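Local coordinates for protein transcriptional regulator, MerR-family (Cupriavidus metallidurans CH34, PDB 5GPE) that binds lead(II) and, as a MerR-family regulator, probably acts as a DNA-binding transcription factor that responds to this metal, at residues Ala83-Asp86 with Ala87-Gln91. Residues are numbered along the deposited sequence; the frame is centred on the assembly and turned at random.
Sequences ALVD and AHIAQ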
ATOM      1  N   ALA B  83      -3.824 -22.802  -0.440  1.00 19.15           N
ATOM      2  CA  ALA B  83      -2.437 -22.282  -0.365  1.00 19.67           C
ATOM      3  C   ALA B  83      -2.360 -20.767  -0.599  1.00 18.97           C
ATOM      4  O   ALA B  83      -1.563 -20.071   0.027  1.00 20.54           O
ATOM      5  CB  ALA B  83      -1.542 -23.011  -1.366  1.00 20.70           C
ATOM      6  N   LEU B  84      -3.180 -20.272  -1.511  1.00 18.28           N
ATOM      7  CA  LEU B  84      -3.252 -18.832  -1.803  1.00 18.97           C
ATOM      8  C   LEU B  84      -3.753 -18.034  -0.594  1.00 19.04           C
ATOM      9  O   LEU B  84      -3.158 -17.027  -0.201  1.00 16.62           O
ATOM     10  CB  LEU B  84      -4.147 -18.599  -3.010  1.00 20.87           C
ATOM     11  CG  LEU B  84      -4.320 -17.172  -3.526  1.00 24.05           C
ATOM     12  CD1 LEU B  84      -4.702 -17.215  -4.998  1.00 26.28           C
ATOM     13  CD2 LEU B  84      -5.374 -16.393  -2.738  1.00 25.15           C
ATOM     14  N   VAL B  85      -4.824 -18.520   0.031  1.00 18.45           N
ATOM     15  CA  VAL B  85      -5.345 -17.885   1.233  1.00 18.61           C
ATOM     16  C   VAL B  85      -4.358 -18.003   2.410  1.00 18.11           C
ATOM     17  O   VAL B  85      -4.181 -17.047   3.165  1.00 17.89           O
ATOM     18  CB  VAL B  85      -6.727 -18.441   1.621  1.00 19.92           C
ATOM     19  CG1 VAL B  85      -7.203 -17.867   2.949  1.00 20.57           C
ATOM     20  CG2 VAL B  85      -7.725 -18.123   0.522  1.00 19.81           C
ATOM     21  N   ASP B  86      -3.747 -19.171   2.588  1.00 16.05           N
ATOM     22  CA  ASP B  86      -2.732 -19.349   3.645  1.00 19.11           C
ATOM     23  C   ASP B  86      -1.557 -18.385   3.480  1.00 18.24           C
ATOM     24  O   ASP B  86      -1.079 -17.818   4.470  1.00 18.40           O
ATOM     25  CB  ASP B  86      -2.204 -20.785   3.674  1.00 23.09           C
ATOM     26  CG  ASP B  86      -3.209 -21.774   4.232  1.00 26.03           C
ATOM     27  OD1 ASP B  86      -4.108 -21.364   5.002  1.00 29.20           O
ATOM     28  OD2 ASP B  86      -3.084 -22.980   3.933  1.00 28.00           O
ATOM     29  N   ALA B  87      -1.092 -18.212   2.243  1.00 17.08           N
ATOM     30  CA  ALA B  87       0.038 -17.284   1.965  1.00 18.92           C
ATOM     31  C   ALA B  87      -0.367 -15.826   2.235  1.00 17.58           C
ATOM     32  O   ALA B  87       0.428 -15.046   2.756  1.00 16.00           O
ATOM     33  CB  ALA B  87       0.549 -17.439   0.548  1.00 19.51           C
ATOM     34  N   HIS B  88      -1.624 -15.491   1.946  1.00 17.61           N
ATOM     35  CA  HIS B  88      -2.131 -14.156   2.239  1.00 18.71           C
ATOM     36  C   HIS B  88      -2.216 -13.887   3.742  1.00 17.69           C
ATOM     37  O   HIS B  88      -1.812 -12.821   4.214  1.00 18.57           O
ATOM     38  CB  HIS B  88      -3.508 -13.906   1.617  1.00 20.32           C
ATOM     39  CG  HIS B  88      -3.764 -12.464   1.352  1.00 23.32           C
ATOM     40  ND1 HIS B  88      -3.691 -11.928   0.090  1.00 28.61           N
ATOM     41  CD2 HIS B  88      -4.010 -11.428   2.187  1.00 23.26           C
ATOM     42  CE1 HIS B  88      -3.913 -10.630   0.153  1.00 29.39           C
ATOM     43  NE2 HIS B  88      -4.117 -10.303   1.413  1.00 25.64           N
ATOM     44  N   ILE B  89      -2.718 -14.863   4.487  1.00 16.87           N
ATOM     45  CA  ILE B  89      -2.744 -14.784   5.956  1.00 17.64           C
ATOM     46  C   ILE B  89      -1.321 -14.560   6.517  1.00 17.33           C
ATOM     47  O   ILE B  89      -1.111 -13.703   7.383  1.00 15.58           O
ATOM     48  CB  ILE B  89      -3.387 -16.038   6.572  1.00 18.83           C
ATOM     49  CG1 ILE B  89      -4.897 -16.054   6.289  1.00 19.62           C
ATOM     50  CG2 ILE B  89      -3.152 -16.111   8.075  1.00 19.92           C
ATOM     51  CD1 ILE B  89      -5.545 -17.409   6.515  1.00 20.76           C
ATOM     52  N   ALA B  90      -0.360 -15.343   6.042  1.00 17.67           N
ATOM     53  CA  ALA B  90       1.053 -15.208   6.478  1.00 19.65           C
ATOM     54  C   ALA B  90       1.597 -13.800   6.203  1.00 19.72           C
ATOM     55  O   ALA B  90       2.266 -13.195   7.047  1.00 21.95           O
ATOM     56  CB  ALA B  90       1.931 -16.252   5.798  1.00 20.77           C
ATOM     57  N   GLN B  91       1.299 -13.293   5.012  1.00 19.90           N
ATOM     58  CA  GLN B  91       1.641 -11.914   4.623  1.00 21.85           C
ATOM     59  C   GLN B  91       1.085 -10.837   5.573  1.00 17.66           C
ATOM     60  O   GLN B  91       1.794  -9.900   5.963  1.00 16.22           O
ATOM     61  CB  GLN B  91       1.135 -11.611   3.221  1.00 27.27           C
ATOM     62  CG  GLN B  91       2.231 -11.449   2.203  1.00 34.51           C
ATOM     63  CD  GLN B  91       1.730 -11.591   0.782  1.00 49.22           C
ATOM     64  OE1 GLN B  91       2.296 -12.353  -0.001  1.00 54.98           O
ATOM     65  NE2 GLN B  91       0.654 -10.869   0.441  1.00 57.73           N
TER
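Val85 and Ile89, one helical turn apart, meet through their branch ends: CG1 of Val85 lies 4.0 Å from CD1 of Ile89, and the two side chains cross obliquely. The torsions bring these methyls together. In Val85 the touching methyl stands trans to the main-chain nitrogen (chi1 175°), whereas the CG1 arm of Ile89 sits beside its own nitrogen (chi1 -70°) and reaches back along the helix, its CG1 resting 3.4 Å from Val85 O. Ile89 N donates to Val85 O at 2.9 Å, with an N-H...O angle of 168°, nearly straight. The turn is thus joined by a backbone bond and a methyl contact together. Ala87 N to Ala83 O, His88 N to Leu84 O and Ala90 N to Asp86 O are the neighbouring i to i+4 bonds of the helix.

The two polar side chains find their partners beyond this turn. The imidazole of His88 leads away from residues 83-86; ND1 is hydrogen-bonded to Glu63 and NE2 to Asp58, a pairing that would probably stabilise a protonated ring. Asp86 sends OD1 to a salt bridge with Arg110 of the second subunit, whose Leu106 packs on Val85, His88 and Ile89. Leu84 meanwhile rests on helix 61-71. An i to i+4 apolar pair against a partner leucine suits the long dimerisation helix, here helix 79-111, consistent with the antiparallel coiled coil through which MerR-family subunits pair.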